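Local coordinates for low temperature requirement C protein (Listeria monocytogenes, PDB 1Y9I), which is a phosphatidylglycerophosphatase, a putative membrane-bound lipid phosphatase that forms a tetramer and carries a binuclear metal site, at the interface of chains A and B and the interface of chains A and C. Sequence-based numbering; all coordinates share one arbitrary frame. Chains: chain A/B/C, low temperature requirement C protein.

Contact 1: the interface of chains A and B. Residues chain A 99-100, 103, 114; chain B 103, 111, 114.
A:Leu103 and B:Leu103 both hold CG anti to the backbone N (chi1 -171° and -163°), and this turns their tips toward each other across the A-B interface. The CD2 methyls meet tip to tip, 4.0 Å from A:Leu103 CD2 to B:Leu103 CD2. This is an apolar part of the two-fold symmetric A-B interface of the tetramer. It pairs helix 97-106 of each chain with the start of helix 114-123 of the other and, on the B side, also uses the 3-10 helix 111-113.

Each leucine also meets a phenylalanine of the partner chain. The side chains cross at about a right angle. CD2 of B:Leu103 sits 3.7 Å from A:Phe114 CE2. The twin contact runs from A:Leu103 CD2 to B:Phe114 CE2 at 3.8 Å. In both cases the methyl meets the CE2 and CZ end of the ring.

B:Phe114 has a second neighbour from chain A, the CD1 methyl of A:Ile100, 4.0 Å from its CE2. Within chain B, the CA of B:Ser111 lies over the centre of one ring face. The ring is thus covered by its own chain on that face and touched by chain A at CE2. No polar atom of one side bonds to the other here, so packing carries the patch. A:Glu99 belongs to the calcium site, yet its CB lies beside B:Ser111. The tightest packing is at A:Ile100, whose CD1 comes within 3.5 Å of B:Ser111 CB.

Contact 2: the interface of chains A and C. Residues chain A 84, 87, 94-97; chain C 10, 60, 63-64, 67.
C:Asn63 reaches from helix 59-76 against A:Tyr95, in the PgpA family segment that supplies the calcium site of chain A. Its CB packs against both A:Tyr95 CD1 and the A:Val97 CG2 methyl. CG comes within 3.5 Å of A:Tyr95 CD1. The amide oxygen OD1 lies in plane at the edge of the tyrosine ring, 3.6 Å from CD1. Ring and amide planes stand 70° apart, so the amide is turned steeply against the ring. CG is anti to the carbonyl carbon (chi1 -72°), which brings the amide to the loop of chain A; ND2 is the atom turned to it. There it hydrogen-bonds water 1 at 3.0 Å, in a fairly straight bond of 160° at the hydrogen. Water 1 also bonds the backbone N of A:Gly96 and OE2 of the C:Glu60 carboxylate. Water 2 joins the same OE2 to A:Leu94 O, 2.7 Å from that carbonyl oxygen.

At the far end of the ring, A:Tyr95 OH and C:Thr67 OG1 meet tip to tip in a 2.8 Å hydrogen bond. OG1 also donates to the backbone oxygen C:Asn63 O at 2.8 Å, one helical turn back, which fixes the hydroxyl. The C:Thr67 CG2 methyl faces A:Val97 CG1 at 4.0 Å.

Contact 3: the interface of chains A and B. Residues chain A 118-119, 121-122; chain B 114-115.
Helix 114-123 of chain A meets its copy in chain B here, within the two-fold symmetric A-B interface of the tetramer. B:Thr115, in the first turn of its helix, lies against A:Gly118, A:Asp121 and A:Lys122. The two backbones come close, with A:Gly118 CA 3.7 Å from B:Thr115 CA. A glycine has no side chain to hold them apart.

The polar link is a hydrogen bond from the hydroxyl of B:Thr115 to the carboxylate of A:Asp121, 2.7 Å from OG1 to OD2. The side chains cross at about a right angle. OG1 comes from above the carboxylate plane, about 40° out of it, and not from within it. A:Asp121 holds CG anti to the backbone N (chi1 -178°), which carries OD2 over to chain B. B:Thr115 holds OG1 anti to its own carbonyl carbon (chi1 -63°), and this aims the hydroxyl at that oxygen.

The other branch of the threonine, the CG2 methyl, lies beside the aliphatic chain of A:Lys122. That lysine is bent at chi2, and its exact placement at CG is doubtful because the modelled approach is too close. The same methyl also lies near the carboxylate, with B:Thr115 CG2 3.3 Å from A:Asp121 OD2.

Contact 1: the interface of chains A and B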
loop_
_atom_site.group_PDB
_atom_site.type_symbol
_atom_site.label_atom_id
_atom_site.label_comp_id
_atom_site.label_asym_id
_atom_site.label_seq_id
_atom_site.Cartn_x
_atom_site.Cartn_y
_atom_site.Cartn_z
ATOM N N GLU A 99 9.601 0.857 -7.230
ATOM C CA GLU A 99 8.860 -0.273 -6.663
ATOM C C GLU A 99 7.469 0.184 -6.194
ATOM O O GLU A 99 6.504 -0.580 -6.232
ATOM C CB GLU A 99 9.618 -0.880 -5.478
ATOM C CG GLU A 99 10.863 -1.702 -5.849
ATOM C CD GLU A 99 12.119 -0.862 -6.093
ATOM O OE1 GLU A 99 12.060 0.381 -6.014
ATOM O OE2 GLU A 99 13.181 -1.451 -6.366
ATOM N N ILE A 100 7.375 1.431 -5.746
ATOM C CA ILE A 100 6.107 1.987 -5.276
ATOM C C ILE A 100 5.129 2.134 -6.441
ATOM O O ILE A 100 3.968 1.729 -6.356
ATOM C CB ILE A 100 6.330 3.383 -4.625
ATOM C CG1 ILE A 100 6.955 3.218 -3.236
ATOM C CG2 ILE A 100 5.031 4.156 -4.554
ATOM C CD1 ILE A 100 6.054 2.549 -2.229
ATOM N N LEU A 103 3.851 -1.213 -7.629
ATOM C CA LEU A 103 2.912 -1.893 -6.742
ATOM C C LEU A 103 1.484 -1.469 -7.083
ATOM O O LEU A 103 0.540 -2.227 -6.865
ATOM C CB LEU A 103 3.213 -1.578 -5.276
ATOM C CG LEU A 103 2.405 -2.420 -4.280
ATOM C CD1 LEU A 103 2.923 -3.852 -4.315
ATOM C CD2 LEU A 103 2.528 -1.849 -2.872
ATOM N N PHE A 114 1.149 -9.726 -4.636
ATOM C CA PHE A 114 2.324 -9.182 -3.941
ATOM C C PHE A 114 3.567 -10.073 -3.979
ATOM O O PHE A 114 4.633 -9.632 -4.389
ATOM C CB PHE A 114 2.009 -8.886 -2.461
ATOM C CG PHE A 114 1.089 -7.709 -2.232
ATOM C CD1 PHE A 114 0.668 -6.894 -3.282
ATOM C CD2 PHE A 114 0.654 -7.410 -0.943
ATOM C CE1 PHE A 114 -0.170 -5.792 -3.049
ATOM C CE2 PHE A 114 -0.183 -6.313 -0.697
ATOM C CZ PHE A 114 -0.596 -5.504 -1.756
ATOM N N LEU B 103 2.562 -6.823 4.430
ATOM C CA LEU B 103 3.133 -5.633 3.815
ATOM C C LEU B 103 3.269 -4.470 4.800
ATOM O O LEU B 103 4.183 -3.656 4.667
ATOM C CB LEU B 103 2.290 -5.199 2.618
ATOM C CG LEU B 103 2.993 -4.233 1.664
ATOM C CD1 LEU B 103 4.060 -4.998 0.900
ATOM C CD2 LEU B 103 1.984 -3.615 0.700
ATOM N N SER B 111 9.675 0.571 0.648
ATOM C CA SER B 111 9.371 -0.268 -0.505
ATOM C C SER B 111 10.530 -1.135 -0.981
ATOM O O SER B 111 10.312 -2.114 -1.696
ATOM C CB SER B 111 8.901 0.608 -1.662
ATOM O OG SER B 111 9.868 1.609 -1.929
ATOM N N PHE B 114 10.011 -4.754 -0.416
ATOM C CA PHE B 114 8.986 -5.509 -1.152
ATOM C C PHE B 114 9.532 -6.746 -1.851
ATOM O O PHE B 114 8.971 -7.837 -1.734
ATOM C CB PHE B 114 8.295 -4.635 -2.216
ATOM C CG PHE B 114 7.468 -3.507 -1.657
ATOM C CD1 PHE B 114 7.182 -3.424 -0.296
ATOM C CD2 PHE B 114 6.958 -2.531 -2.509
ATOM C CE1 PHE B 114 6.398 -2.379 0.210
ATOM C CE2 PHE B 114 6.175 -1.485 -2.014
ATOM C CZ PHE B 114 5.896 -1.410 -0.652
#

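Contact 2: the interface of chains A and C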
loop_
_atom_site.group_PDB
_atom_site.type_symbol
_atom_site.label_atom_id
_atom_site.label_comp_id
_atom_site.label_asym_id
_atom_site.label_seq_id
_atom_site.Cartn_x
_atom_site.Cartn_y
_atom_site.Cartn_z
ATOM N N LEU A 84 18.735 13.336 -8.554
ATOM C CA LEU A 84 17.741 12.395 -9.071
ATOM C C LEU A 84 18.260 11.752 -10.354
ATOM O O LEU A 84 18.029 10.571 -10.610
ATOM C CB LEU A 84 16.409 13.105 -9.345
ATOM C CG LEU A 84 15.261 12.205 -9.832
ATOM C CD1 LEU A 84 14.837 11.241 -8.727
ATOM C CD2 LEU A 84 14.083 13.063 -10.256
ATOM N N ILE A 87 20.705 9.090 -9.349
ATOM C CA ILE A 87 19.978 8.067 -8.603
ATOM C C ILE A 87 19.195 7.119 -9.511
ATOM O O ILE A 87 19.306 5.897 -9.390
ATOM C CB ILE A 87 19.028 8.726 -7.581
ATOM C CG1 ILE A 87 19.854 9.449 -6.518
ATOM C CG2 ILE A 87 18.118 7.677 -6.941
ATOM C CD1 ILE A 87 19.031 10.269 -5.542
ATOM N N LEU A 94 18.812 2.037 -2.778
ATOM C CA LEU A 94 17.945 2.613 -1.759
ATOM C C LEU A 94 16.839 3.519 -2.306
ATOM O O LEU A 94 16.094 4.131 -1.540
ATOM C CB LEU A 94 18.785 3.349 -0.711
ATOM C CG LEU A 94 19.802 2.448 0.008
ATOM C CD1 LEU A 94 20.502 3.233 1.105
ATOM C CD2 LEU A 94 19.092 1.231 0.608
ATOM N N TYR A 95 16.733 3.600 -3.627
ATOM C CA TYR A 95 15.684 4.398 -4.259
ATOM C C TYR A 95 14.535 3.417 -4.505
ATOM O O TYR A 95 14.664 2.469 -5.292
ATOM C CB TYR A 95 16.175 4.966 -5.587
ATOM C CG TYR A 95 15.150 5.799 -6.330
ATOM C CD1 TYR A 95 14.850 7.105 -5.931
ATOM C CD2 TYR A 95 14.501 5.290 -7.457
ATOM C CE1 TYR A 95 13.924 7.885 -6.646
ATOM C CE2 TYR A 95 13.583 6.058 -8.175
ATOM C CZ TYR A 95 13.299 7.352 -7.770
ATOM O OH TYR A 95 12.395 8.103 -8.509
ATOM N N GLY A 96 13.414 3.638 -3.834
ATOM C CA GLY A 96 12.300 2.717 -3.995
ATOM C C GLY A 96 11.049 3.273 -4.638
ATOM O O GLY A 96 9.981 2.674 -4.515
ATOM N N VAL A 97 11.159 4.403 -5.332
ATOM C CA VAL A 97 9.986 4.984 -5.959
ATOM C C VAL A 97 9.523 4.112 -7.128
ATOM O O VAL A 97 8.325 4.037 -7.405
ATOM C CB VAL A 97 10.252 6.447 -6.431
ATOM C CG1 VAL A 97 9.002 7.026 -7.080
ATOM C CG2 VAL A 97 10.645 7.308 -5.234
ATOM N N LEU C 10 21.029 14.421 -1.519
ATOM C CA LEU C 10 19.621 14.090 -1.686
ATOM C C LEU C 10 18.751 14.926 -0.750
ATOM O O LEU C 10 17.787 15.551 -1.191
ATOM C CB LEU C 10 19.403 12.594 -1.419
ATOM C CG LEU C 10 17.965 12.069 -1.355
ATOM C CD1 LEU C 10 17.223 12.388 -2.645
ATOM C CD2 LEU C 10 18.002 10.567 -1.111
ATOM N N GLU C 60 13.253 7.847 2.209
ATOM C CA GLU C 60 12.030 7.497 1.485
ATOM C C GLU C 60 11.273 8.772 1.117
ATOM O O GLU C 60 10.795 8.920 -0.005
ATOM C CB GLU C 60 11.124 6.606 2.347
ATOM C CG GLU C 60 11.527 5.141 2.414
ATOM C CD GLU C 60 11.050 4.339 1.208
ATOM O OE1 GLU C 60 9.823 4.119 1.070
ATOM O OE2 GLU C 60 11.906 3.926 0.396
ATOM N N ASN C 63 13.276 10.879 -1.582
ATOM C CA ASN C 63 13.146 10.315 -2.920
ATOM C C ASN C 63 11.810 10.686 -3.566
ATOM O O ASN C 63 11.753 11.023 -4.747
ATOM C CB ASN C 63 13.300 8.788 -2.890
ATOM C CG ASN C 63 14.736 8.345 -2.626
ATOM O OD1 ASN C 63 15.691 9.025 -3.003
ATOM N ND2 ASN C 63 14.890 7.186 -1.992
ATOM N N ALA C 64 10.734 10.616 -2.793
ATOM C CA ALA C 64 9.414 10.952 -3.310
ATOM C C ALA C 64 9.323 12.431 -3.668
ATOM O O ALA C 64 8.784 12.788 -4.714
ATOM C CB ALA C 64 8.337 10.589 -2.282
ATOM N N THR C 67 11.214 13.124 -7.061
ATOM C CA THR C 67 10.519 12.543 -8.197
ATOM C C THR C 67 9.228 13.272 -8.538
ATOM O O THR C 67 8.963 13.557 -9.706
ATOM C CB THR C 67 10.195 11.064 -7.931
ATOM O OG1 THR C 67 11.369 10.418 -7.424
ATOM C CG2 THR C 67 9.753 10.366 -9.217
HETATM O O HOH W 1 12.515 5.328 -1.745
HETATM O O HOH W 2 14.600 4.305 0.735
#

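Contact 3: the interface of chains A and B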
loop_
_atom_site.group_PDB
_atom_site.type_symbol
_atom_site.label_atom_id
_atom_site.label_comp_id
_atom_site.label_asym_id
_atom_site.label_seq_id
_atom_site.Cartn_x
_atom_site.Cartn_y
_atom_site.Cartn_z
ATOM N N GLY A 118 7.464 -9.564 -5.959
ATOM C CA GLY A 118 8.782 -9.580 -5.352
ATOM C C GLY A 118 9.651 -10.706 -5.873
ATOM O O GLY A 118 10.814 -10.501 -6.209
ATOM N N TYR A 119 9.076 -11.903 -5.947
ATOM C CA TYR A 119 9.793 -13.083 -6.410
ATOM C C TYR A 119 10.356 -12.933 -7.818
ATOM O O TYR A 119 11.525 -13.231 -8.065
ATOM C CB TYR A 119 8.861 -14.298 -6.358
ATOM C CG TYR A 119 9.447 -15.565 -6.950
ATOM C CD1 TYR A 119 10.553 -16.184 -6.369
ATOM C CD2 TYR A 119 8.887 -16.147 -8.086
ATOM C CE1 TYR A 119 11.086 -17.353 -6.903
ATOM C CE2 TYR A 119 9.412 -17.318 -8.630
ATOM C CZ TYR A 119 10.509 -17.913 -8.032
ATOM O OH TYR A 119 11.029 -19.072 -8.555
ATOM N N ASP A 121 10.965 -10.225 -9.412
ATOM C CA ASP A 121 11.951 -9.149 -9.452
ATOM C C ASP A 121 13.338 -9.671 -9.058
ATOM O O ASP A 121 14.358 -9.165 -9.527
ATOM C CB ASP A 121 11.553 -8.023 -8.502
ATOM C CG ASP A 121 12.523 -6.861 -8.550
ATOM O OD1 ASP A 121 12.621 -6.222 -9.615
ATOM O OD2 ASP A 121 13.192 -6.595 -7.530
ATOM N N LYS A 122 13.376 -10.678 -8.193
ATOM C CA LYS A 122 14.651 -11.245 -7.761
ATOM C C LYS A 122 15.230 -12.216 -8.774
ATOM O O LYS A 122 16.422 -12.177 -9.070
ATOM C CB LYS A 122 14.499 -11.963 -6.419
ATOM C CG LYS A 122 14.673 -11.075 -5.204
ATOM C CD LYS A 122 16.046 -10.419 -5.189
ATOM C CE LYS A 122 16.244 -9.564 -3.945
ATOM N NZ LYS A 122 17.538 -8.820 -3.980
ATOM N N PHE B 114 10.011 -4.754 -0.416
ATOM C CA PHE B 114 8.986 -5.509 -1.152
ATOM C C PHE B 114 9.532 -6.746 -1.851
ATOM O O PHE B 114 8.971 -7.837 -1.734
ATOM C CB PHE B 114 8.295 -4.635 -2.216
ATOM C CG PHE B 114 7.468 -3.507 -1.657
ATOM C CD1 PHE B 114 7.182 -3.424 -0.296
ATOM C CD2 PHE B 114 6.958 -2.531 -2.509
ATOM C CE1 PHE B 114 6.398 -2.379 0.210
ATOM C CE2 PHE B 114 6.175 -1.485 -2.014
ATOM C CZ PHE B 114 5.896 -1.410 -0.652
ATOM N N THR B 115 10.619 -6.569 -2.592
ATOM C CA THR B 115 11.234 -7.669 -3.326
ATOM C C THR B 115 11.602 -8.871 -2.464
ATOM O O THR B 115 11.198 -10.001 -2.762
ATOM C CB THR B 115 12.503 -7.191 -4.063
ATOM O OG1 THR B 115 12.141 -6.201 -5.026
ATOM C CG2 THR B 115 13.178 -8.344 -4.766
#

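Contacts 1 and 3 belong to the same A-B interface. Their C-alpha centres are about 9 Å apart, and they share B:Phe114. B:Phe114 packs in contact 1, and the next residue, B:Thr115, makes the polar link of contact 3. Contact 2 joins chain A to chain C; its C-alpha centre is about 14 Å from that of contact 1 and about 18 Å from that of contact 3. Contacts 1 and 2 both use helix 97-106 of chain A. Calcium-site residues lie in both, A:Glu99 in contact 1 and A:Tyr95 in contact 2. Tetramer assembly may thus bear on the calcium site, though no contact reaches the metal itself.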